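Local coordinates for protein 2-oxo-1,2-dihydroquinoline 8-monooxygenase, oxygenase component (Pseudomonas putida, PDB 1Z02) that probably hydroxylates 2-oxo-1,2-dihydroquinoline at carbon 8, as the oxygenase component of a Rieske-type monooxygenase holding a [2Fe-2S] cluster and a mononuclear iron, at residues R71-K76 with F98-I103; A47-E52 with W329-R334. All blocks are in the same frame, centred on the assembly; numbering follows the deposited sequence.

Interaction 1. Residues R71-K76 with F98-I103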
# COMPACT_ATOMS: atom_id res chain seq x y z
N ARG A 71 20.45 19.92 -13.65
CA ARG A 71 20.50 20.30 -15.06
C ARG A 71 21.93 20.66 -15.44
O ARG A 71 22.63 21.30 -14.66
CB ARG A 71 19.60 21.51 -15.35
CG ARG A 71 19.63 21.92 -16.82
CD ARG A 71 19.00 23.27 -17.08
NE ARG A 71 19.07 23.61 -18.50
CZ ARG A 71 18.92 24.84 -19.00
NH1 ARG A 71 18.99 25.05 -20.30
NH2 ARG A 71 18.71 25.87 -18.19
N ARG A 72 22.36 20.24 -16.62
CA ARG A 72 23.70 20.57 -17.07
C ARG A 72 23.60 21.67 -18.11
O ARG A 72 22.90 21.53 -19.11
CB ARG A 72 24.40 19.36 -17.69
CG ARG A 72 25.84 19.67 -18.15
CD ARG A 72 26.43 18.55 -18.99
NE ARG A 72 26.53 17.27 -18.27
CZ ARG A 72 27.42 17.01 -17.32
NH1 ARG A 72 27.43 15.82 -16.73
NH2 ARG A 72 28.33 17.92 -16.98
N VAL A 73 24.29 22.78 -17.87
CA VAL A 73 24.28 23.90 -18.81
C VAL A 73 25.71 24.35 -19.07
O VAL A 73 26.44 24.69 -18.13
CB VAL A 73 23.48 25.08 -18.27
CG1 VAL A 73 23.43 26.18 -19.33
CG2 VAL A 73 22.08 24.64 -17.94
N ASN A 74 26.11 24.36 -20.34
CA ASN A 74 27.46 24.75 -20.72
C ASN A 74 28.48 23.87 -20.01
O ASN A 74 29.51 24.34 -19.55
CB ASN A 74 27.73 26.22 -20.38
CG ASN A 74 26.81 27.18 -21.12
OD1 ASN A 74 26.56 27.02 -22.32
ND2 ASN A 74 26.32 28.18 -20.41
N GLY A 75 28.17 22.58 -19.93
CA GLY A 75 29.08 21.65 -19.29
C GLY A 75 29.00 21.59 -17.78
O GLY A 75 29.46 20.62 -17.18
N LYS A 76 28.42 22.61 -17.16
CA LYS A 76 28.31 22.63 -15.71
C LYS A 76 26.94 22.16 -15.19
O LYS A 76 25.90 22.53 -15.72
CB LYS A 76 28.61 24.03 -15.18
CG LYS A 76 28.74 24.10 -13.67
CD LYS A 76 29.07 25.50 -13.20
CE LYS A 76 29.17 25.56 -11.67
NZ LYS A 76 29.42 26.94 -11.17
N PHE A 98 13.89 28.17 -20.26
CA PHE A 98 13.88 29.18 -21.32
C PHE A 98 15.22 29.86 -21.56
O PHE A 98 15.44 30.44 -22.63
CB PHE A 98 12.80 30.23 -21.03
CG PHE A 98 11.41 29.67 -21.04
CD1 PHE A 98 10.77 29.31 -19.86
CD2 PHE A 98 10.74 29.47 -22.25
CE1 PHE A 98 9.50 28.75 -19.87
CE2 PHE A 98 9.46 28.92 -22.28
CZ PHE A 98 8.84 28.56 -21.08
N THR A 99 16.12 29.78 -20.59
CA THR A 99 17.44 30.38 -20.72
C THR A 99 18.50 29.45 -20.15
O THR A 99 18.17 28.45 -19.51
CB THR A 99 17.53 31.75 -20.00
OG1 THR A 99 17.31 31.58 -18.60
CG2 THR A 99 16.50 32.72 -20.57
N LYS A 100 19.76 29.79 -20.38
CA LYS A 100 20.89 29.00 -19.91
C LYS A 100 21.13 29.09 -18.41
O LYS A 100 21.84 28.26 -17.84
CB LYS A 100 22.17 29.45 -20.63
CG LYS A 100 22.26 29.06 -22.09
CD LYS A 100 22.48 27.57 -22.25
CE LYS A 100 22.87 27.23 -23.67
NZ LYS A 100 21.89 27.77 -24.65
N SER A 101 20.55 30.10 -17.77
CA SER A 101 20.75 30.29 -16.34
C SER A 101 19.54 30.01 -15.46
O SER A 101 19.58 30.26 -14.26
CB SER A 101 21.22 31.72 -16.09
OG SER A 101 20.18 32.63 -16.40
N THR A 102 18.47 29.48 -16.03
CA THR A 102 17.28 29.22 -15.23
C THR A 102 16.60 27.89 -15.52
O THR A 102 17.01 27.14 -16.40
CB THR A 102 16.21 30.32 -15.47
OG1 THR A 102 15.73 30.24 -16.82
CG2 THR A 102 16.81 31.70 -15.23
N ILE A 103 15.56 27.62 -14.73
CA ILE A 103 14.73 26.44 -14.89
C ILE A 103 13.34 26.91 -14.45
O ILE A 103 13.21 27.58 -13.42
CB ILE A 103 15.18 25.22 -14.03
CG1 ILE A 103 14.29 24.01 -14.37
CG2 ILE A 103 15.12 25.55 -12.53
CD1 ILE A 103 14.63 22.75 -13.67

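Interaction 2. Residues A47-E52 with W329-R334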
# COMPACT_ATOMS: atom_id res chain seq x y z
N ALA A 47 24.95 11.57 -6.86
CA ALA A 47 23.61 11.79 -7.37
C ALA A 47 23.33 11.03 -8.66
O ALA A 47 22.29 10.36 -8.80
CB ALA A 47 23.37 13.30 -7.60
N LEU A 48 24.24 11.15 -9.62
CA LEU A 48 24.08 10.50 -10.92
C LEU A 48 25.44 10.32 -11.56
O LEU A 48 26.39 11.00 -11.21
CB LEU A 48 23.23 11.38 -11.85
CG LEU A 48 21.76 11.66 -11.52
CD1 LEU A 48 21.26 12.81 -12.38
CD2 LEU A 48 20.93 10.42 -11.76
N PHE A 49 25.53 9.38 -12.50
CA PHE A 49 26.76 9.19 -13.24
C PHE A 49 26.72 10.30 -14.28
O PHE A 49 25.64 10.75 -14.67
CB PHE A 49 26.78 7.84 -13.96
CG PHE A 49 27.11 6.67 -13.07
CD1 PHE A 49 26.16 5.67 -12.84
CD2 PHE A 49 28.36 6.56 -12.47
CE1 PHE A 49 26.46 4.57 -12.02
CE2 PHE A 49 28.68 5.46 -11.65
CZ PHE A 49 27.72 4.47 -11.43
N THR A 50 27.88 10.75 -14.72
CA THR A 50 27.93 11.81 -15.71
C THR A 50 27.10 11.46 -16.95
O THR A 50 26.42 12.32 -17.51
CB THR A 50 29.40 12.08 -16.11
OG1 THR A 50 30.09 12.67 -15.00
CG2 THR A 50 29.48 13.00 -17.31
N HIS A 51 27.14 10.20 -17.36
CA HIS A 51 26.39 9.78 -18.54
C HIS A 51 24.88 9.86 -18.36
O HIS A 51 24.12 9.75 -19.32
CB HIS A 51 26.82 8.37 -18.99
CG HIS A 51 26.52 7.29 -18.01
ND1 HIS A 51 25.24 6.83 -17.77
CD2 HIS A 51 27.33 6.54 -17.23
CE1 HIS A 51 25.28 5.85 -16.89
NE2 HIS A 51 26.54 5.65 -16.55
N GLU A 52 24.43 10.07 -17.13
CA GLU A 52 23.00 10.17 -16.86
C GLU A 52 22.50 11.61 -16.98
O GLU A 52 21.31 11.87 -16.79
CB GLU A 52 22.68 9.64 -15.47
CG GLU A 52 22.79 8.14 -15.35
CD GLU A 52 22.45 7.65 -13.95
OE1 GLU A 52 23.27 7.87 -13.03
OE2 GLU A 52 21.37 7.05 -13.77
N TRP A 329 24.93 2.11 -4.53
CA TRP A 329 25.95 2.34 -5.55
C TRP A 329 27.09 1.35 -5.43
O TRP A 329 27.53 1.02 -4.32
CB TRP A 329 26.52 3.76 -5.43
CG TRP A 329 25.57 4.85 -5.80
CD1 TRP A 329 24.40 5.19 -5.17
CD2 TRP A 329 25.72 5.78 -6.89
NE1 TRP A 329 23.82 6.27 -5.80
CE2 TRP A 329 24.61 6.65 -6.86
CE3 TRP A 329 26.69 5.95 -7.89
CZ2 TRP A 329 24.44 7.69 -7.78
CZ3 TRP A 329 26.52 6.98 -8.81
CH2 TRP A 329 25.41 7.83 -8.75
N GLU A 330 27.57 0.87 -6.58
CA GLU A 330 28.70 -0.05 -6.65
C GLU A 330 29.59 0.42 -7.79
O GLU A 330 29.18 0.35 -8.94
CB GLU A 330 28.27 -1.47 -7.00
CG GLU A 330 27.40 -2.17 -6.01
CD GLU A 330 26.99 -3.52 -6.53
OE1 GLU A 330 27.87 -4.41 -6.63
OE2 GLU A 330 25.80 -3.69 -6.85
N ILE A 331 30.78 0.91 -7.49
CA ILE A 331 31.67 1.32 -8.57
C ILE A 331 33.07 0.74 -8.38
O ILE A 331 33.51 0.47 -7.26
CB ILE A 331 31.80 2.88 -8.70
CG1 ILE A 331 32.53 3.46 -7.48
CG2 ILE A 331 30.42 3.49 -8.89
CD1 ILE A 331 32.92 4.90 -7.63
N LEU A 332 33.75 0.55 -9.51
CA LEU A 332 35.11 0.05 -9.53
C LEU A 332 35.93 1.16 -10.16
O LEU A 332 35.55 1.70 -11.20
CB LEU A 332 35.22 -1.23 -10.37
CG LEU A 332 34.50 -2.45 -9.80
CD1 LEU A 332 34.60 -3.61 -10.75
CD2 LEU A 332 35.09 -2.78 -8.44
N VAL A 333 37.04 1.49 -9.52
CA VAL A 333 37.90 2.56 -10.00
C VAL A 333 39.30 2.04 -10.30
O VAL A 333 39.82 1.20 -9.57
CB VAL A 333 37.99 3.69 -8.94
CG1 VAL A 333 38.81 4.85 -9.50
CG2 VAL A 333 36.59 4.18 -8.55
N ARG A 334 39.87 2.53 -11.39
CA ARG A 334 41.23 2.17 -11.78
C ARG A 334 41.81 3.32 -12.58
O ARG A 334 41.16 3.83 -13.50
CB ARG A 334 41.26 0.90 -12.64
CG ARG A 334 42.68 0.44 -12.93
CD ARG A 334 42.77 -0.66 -13.98
NE ARG A 334 44.16 -1.05 -14.18
CZ ARG A 334 44.67 -2.23 -13.81
NH1 ARG A 334 45.95 -2.50 -14.04
NH2 ARG A 334 43.90 -3.14 -13.23

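Interaction 1. Residues R71-K76 with F98-I103
Arg71 reaches from the end of strand 66-73 to the carbonyl of Thr99, in the loop before strand 102-104, a side-chain-to-backbone contact between two antiparallel sheets of the Rieske domain. Its CG lies anti to the backbone N (chi1 -180°) and the chain runs extended to NE, which carries the guanidinium across to residues 98-103. There Arg71 NH2 donates a nearly straight hydrogen bond to Thr99 O, 2.9 Å long with an N-H...O angle of 171°; the oxygen lies in the guanidinium plane and the donor in the carbonyl plane. Thr102 O lies 2.8 Å from Arg71 NH2, near the guanidinium plane. Val73 CG2 rests over one face of the guanidinium, toward its rim, while Arg71 NH1 makes a salt bridge with Asp56, so the flat group is held at both terminal nitrogens. An alanine in place of Arg71 would probably leave Thr99 O without this donor and Asp56 without its charged mate. Beside the guanidinium, Val73 CG1 presses on Lys100 CD at 3.4 Å, tight for two carbons. The lysine, bent at chi2 and chi4, then passes Asn74 at about a right angle, with its CE 3.9 Å from Asn74 OD1. Asn74 and Gly75 form the type I' turn that joins strand 66-73 to strand 76-81. In the segment 98-103, Thr99 and Thr102 pack on Leu280 of a neighbouring subunit, while Ile103 pairs through its backbone with Phe112 of strand 110-113 and touches Leu80 of strand 76-81.

Interaction 2. Residues A47-E52 with W329-R334
Trp329 pushes the edge of its indole against Phe49 in an edge-to-face aromatic pair, where strand 43-49 of the Rieske domain meets strand 325-335 of the seven-stranded antiparallel sheet in the catalytic domain. The six-membered ring of Trp329 and the ring of Phe49 have centroids 5.0 Å apart and planes at 52°. Both side chains have CG anti to the carbonyl carbon (chi1 -69° in Trp329), and they slide past each other in opposite directions, with Trp329 CZ3 over the centre of the Phe49 face, 3.8 Å from Phe49 CZ. The far rim of the indole meets backbone as well as ring: Trp329 CH2 lies 3.6 Å from Leu48 N, in a classic beta bulge formed by Ala47 and Leu48 opposite Ile148. Trp329 also stacks with His202 of strand 196-206. Ile331 CG2, anti to the carbonyl carbon and beside the backbone N, meets the edge of the Phe49 ring near the ring plane. Glu52 OE1 is hydrogen-bonded to His202 NE2, tying the 3-10 turn at 50-52 to the catalytic sheet. The same oxygen accepts a hydrogen bond from Phe49 N, 2.8 Å long and nearly straight at 176°, through its anti lone pair.

How the interactions relate
Interaction 1 lies within the Rieske domain and is partly buried, with Asn74 and Lys100 at the surface, whereas every residue touching across interaction 2 is buried at the junction of the Rieske and catalytic domains. The two share no strand. Their chemistry follows their places: an arginine hydrogen-bonded to one backbone carbonyl beside a subunit interface in interaction 1, aromatic and aliphatic packing in interaction 2, where no hydrogen bond joins the segments. Though the centres are about 22 Å apart, their segments 71-76 and 47-52 touch where Arg72 NH1 lies 3.5 Å from Thr50 CG2, and Glu143 links the same two residues through a salt bridge and a hydrogen bond.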